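Bd0816 (Bdellovibrio bacteriovorus HD100, PDB 5CER) probably acts as a serine-type D-Ala-D-Ala carboxypeptidase of the peptidase S13 family, trimming peptidoglycan stem peptides. Local coordinates at residues 40-45 against 230-235. The protein carries 2 engineered substitutions. Sequence-based numbering, arbitrary orientation.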
ATOM      1  N   THR A  40     -13.532  -2.324   2.329  1.00 21.63           N
ATOM      2  CA  THR A  40     -13.362  -2.528   3.752  1.00 21.50           C
ATOM      3  C   THR A  40     -14.657  -2.395   4.546  1.00 22.53           C
ATOM      4  O   THR A  40     -14.965  -3.236   5.420  1.00 22.25           O
ATOM      5  CB  THR A  40     -12.263  -1.570   4.314  1.00 21.10           C
ATOM      6  OG1 THR A  40     -10.986  -1.942   3.779  1.00 20.95           O
ATOM      7  CG2 THR A  40     -12.169  -1.622   5.815  1.00 20.85           C
ATOM      8  N   LEU A  41     -15.418  -1.336   4.284  1.00 23.17           N
ATOM      9  CA  LEU A  41     -16.713  -1.164   4.980  1.00 23.49           C
ATOM     10  C   LEU A  41     -17.661  -2.322   4.667  1.00 23.26           C
ATOM     11  O   LEU A  41     -18.350  -2.831   5.545  1.00 23.66           O
ATOM     12  CB  LEU A  41     -17.374   0.160   4.602  1.00 23.60           C
ATOM     13  CG  LEU A  41     -18.824   0.407   5.068  1.00 24.37           C
ATOM     14  CD1 LEU A  41     -18.958   0.360   6.574  1.00 24.50           C
ATOM     15  CD2 LEU A  41     -19.282   1.752   4.528  1.00 25.34           C
ATOM     16  N   TRP A  42     -17.740  -2.668   3.396  1.00 23.13           N
ATOM     17  CA  TRP A  42     -18.664  -3.690   2.935  1.00 24.39           C
ATOM     18  C   TRP A  42     -18.314  -5.038   3.626  1.00 26.50           C
ATOM     19  O   TRP A  42     -19.184  -5.710   4.162  1.00 25.82           O
ATOM     20  CB  TRP A  42     -18.611  -3.821   1.400  1.00 23.04           C
ATOM     21  CG  TRP A  42     -19.593  -4.788   0.814  1.00 22.74           C
ATOM     22  CD1 TRP A  42     -20.746  -5.209   1.354  1.00 22.30           C
ATOM     23  CD2 TRP A  42     -19.492  -5.440  -0.467  1.00 23.00           C
ATOM     24  NE1 TRP A  42     -21.382  -6.081   0.523  1.00 22.77           N
ATOM     25  CE2 TRP A  42     -20.633  -6.242  -0.611  1.00 23.05           C
ATOM     26  CE3 TRP A  42     -18.542  -5.422  -1.495  1.00 22.47           C
ATOM     27  CZ2 TRP A  42     -20.864  -7.019  -1.743  1.00 23.35           C
ATOM     28  CZ3 TRP A  42     -18.762  -6.200  -2.615  1.00 22.86           C
ATOM     29  CH2 TRP A  42     -19.933  -6.973  -2.736  1.00 23.83           C
ATOM     30  N   ALA A  43     -17.034  -5.402   3.610  1.00 26.97           N
ATOM     31  CA  ALA A  43     -16.603  -6.642   4.278  1.00 26.80           C
ATOM     32  C   ALA A  43     -16.995  -6.642   5.765  1.00 24.90           C
ATOM     33  O   ALA A  43     -17.535  -7.623   6.263  1.00 24.74           O
ATOM     34  CB  ALA A  43     -15.080  -6.867   4.104  1.00 26.38           C
ATOM     35  N   ILE A  44     -16.718  -5.549   6.443  1.00 24.00           N
ATOM     36  CA  ILE A  44     -17.049  -5.449   7.863  1.00 25.84           C
ATOM     37  C   ILE A  44     -18.544  -5.533   8.101  1.00 27.16           C
ATOM     38  O   ILE A  44     -18.991  -6.274   8.985  1.00 27.91           O
ATOM     39  CB  ILE A  44     -16.474  -4.175   8.508  1.00 24.70           C
ATOM     40  CG1 ILE A  44     -14.968  -4.348   8.641  1.00 24.57           C
ATOM     41  CG2 ILE A  44     -17.105  -3.916   9.857  1.00 25.36           C
ATOM     42  CD1 ILE A  44     -14.230  -3.084   8.956  1.00 24.72           C
ATOM     43  N   GLU A  45     -19.316  -4.847   7.280  1.00 28.04           N
ATOM     44  CA  GLU A  45     -20.761  -4.915   7.416  1.00 30.16           C
ATOM     45  C   GLU A  45     -21.332  -6.322   7.190  1.00 31.66           C
ATOM     46  O   GLU A  45     -22.193  -6.754   7.943  1.00 34.47           O
ATOM     47  CB  GLU A  45     -21.425  -3.947   6.473  1.00 31.45           C
ATOM     48  CG  GLU A  45     -22.906  -3.796   6.733  1.00 32.90           C
ATOM     49  CD  GLU A  45     -23.526  -2.776   5.813  1.00 35.77           C
ATOM     50  OE1 GLU A  45     -23.223  -1.561   5.989  1.00 37.40           O
ATOM     51  OE2 GLU A  45     -24.285  -3.181   4.904  1.00 37.44           O
ATOM     52  N   ALA A 230     -23.176  -7.198  -8.417  1.00 30.72           N
ATOM     53  CA  ALA A 230     -24.608  -7.130  -8.073  1.00 30.92           C
ATOM     54  C   ALA A 230     -24.799  -6.951  -6.579  1.00 29.32           C
ATOM     55  O   ALA A 230     -25.507  -6.064  -6.128  1.00 29.70           O
ATOM     56  CB  ALA A 230     -25.337  -8.353  -8.595  1.00 32.67           C
ATOM     57  N   ALA A 231     -24.103  -7.763  -5.802  1.00 28.78           N
ATOM     58  CA  ALA A 231     -24.161  -7.658  -4.362  1.00 27.84           C
ATOM     59  C   ALA A 231     -23.630  -6.275  -3.911  1.00 27.11           C
ATOM     60  O   ALA A 231     -24.206  -5.694  -2.995  1.00 27.59           O
ATOM     61  CB  ALA A 231     -23.413  -8.807  -3.691  1.00 27.10           C
ATOM     62  N   PHE A 232     -22.583  -5.765  -4.557  1.00 26.72           N
ATOM     63  CA  PHE A 232     -22.064  -4.441  -4.228  1.00 26.53           C
ATOM     64  C   PHE A 232     -23.069  -3.301  -4.377  1.00 26.78           C
ATOM     65  O   PHE A 232     -23.195  -2.439  -3.504  1.00 25.37           O
ATOM     66  CB  PHE A 232     -20.857  -4.081  -5.057  1.00 26.60           C
ATOM     67  CG  PHE A 232     -20.296  -2.716  -4.702  1.00 26.53           C
ATOM     68  CD1 PHE A 232     -19.423  -2.573  -3.684  1.00 25.80           C
ATOM     69  CD2 PHE A 232     -20.692  -1.577  -5.406  1.00 27.60           C
ATOM     70  CE1 PHE A 232     -18.948  -1.321  -3.359  1.00 26.01           C
ATOM     71  CE2 PHE A 232     -20.210  -0.337  -5.083  1.00 26.23           C
ATOM     72  CZ  PHE A 232     -19.351  -0.212  -4.058  1.00 25.78           C
ATOM     73  N   ASN A 233     -23.805  -3.312  -5.482  1.00 27.92           N
ATOM     74  CA  ASN A 233     -24.793  -2.267  -5.738  1.00 27.93           C
ATOM     75  C   ASN A 233     -25.893  -2.237  -4.686  1.00 29.29           C
ATOM     76  O   ASN A 233     -26.300  -1.167  -4.248  1.00 30.44           O
ATOM     77  CB  ASN A 233     -25.325  -2.386  -7.167  1.00 28.73           C
ATOM     78  CG  ASN A 233     -24.281  -2.006  -8.203  1.00 28.20           C
ATOM     79  OD1 ASN A 233     -23.231  -1.484  -7.883  1.00 27.18           O
ATOM     80  ND2 ASN A 233     -24.510  -2.398  -9.429  1.00 29.79           N
ATOM     81  N   ALA A 234     -26.367  -3.409  -4.242  1.00 30.25           N
ATOM     82  CA  ALA A 234     -27.374  -3.469  -3.157  1.00 30.71           C
ATOM     83  C   ALA A 234     -26.805  -2.876  -1.868  1.00 30.02           C
ATOM     84  O   ALA A 234     -27.498  -2.173  -1.121  1.00 31.61           O
ATOM     85  CB  ALA A 234     -27.853  -4.906  -2.940  1.00 30.73           C
ATOM     86  N   PHE A 235     -25.557  -3.211  -1.591  1.00 29.61           N
ATOM     87  CA  PHE A 235     -24.843  -2.647  -0.430  1.00 29.96           C
ATOM     88  C   PHE A 235     -24.763  -1.123  -0.522  1.00 30.05           C
ATOM     89  O   PHE A 235     -25.047  -0.455   0.464  1.00 31.08           O
ATOM     90  CB  PHE A 235     -23.453  -3.254  -0.267  1.00 27.98           C
ATOM     91  CG  PHE A 235     -22.495  -2.368   0.476  1.00 27.35           C
ATOM     92  CD1 PHE A 235     -22.563  -2.228   1.845  1.00 26.66           C
ATOM     93  CD2 PHE A 235     -21.520  -1.656  -0.217  1.00 26.63           C
ATOM     94  CE1 PHE A 235     -21.663  -1.416   2.506  1.00 25.56           C
ATOM     95  CE2 PHE A 235     -20.647  -0.814   0.452  1.00 25.61           C
ATOM     96  CZ  PHE A 235     -20.716  -0.700   1.815  1.00 24.83           C
TER
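Trp42 and Phe235 meet where helices 35-47 and 228-239 cross almost at right angles, the axes of segments 40-45 and 230-235 coming within 11.3 Å at 88°. With CG anti to its backbone N (chi1 -176°), Trp42 reaches out to the other helix. Phe235, also with CG anti to N, reaches back, and its ring forms an offset stack with the five-membered ring, centroids 4.3 Å and planes 21° apart, Trp42 CD1 lying 3.4 Å from Phe235 CG. Each side chain also sets its CB over the other's ring: Trp42 CB sits above the centre of the phenyl in a CH-pi contact. The six-membered ring takes the edge of Phe232, a T-shaped pair with Trp42 CE3 3.7 Å from Phe232 CD1, while Phe232 CA rests over the same indole face. At the rim of the indole, Ala231 CB packs near Trp42 CZ2. Leu41 CG and the Glu45 carboxylate border the Phe235 ring at its edge; Glu45 OE1 is hydrogen-bonded to Thr239 OG1, farther along helix 228-239. Phe249 stacks on Phe232 and extends the aromatic cluster. This is buried, near-perpendicular helix packing around Trp42, Phe232 and Phe235: apolar and ring contacts join the two segments, with the carboxylate probably favoured electrostatically by the positive phenyl rim.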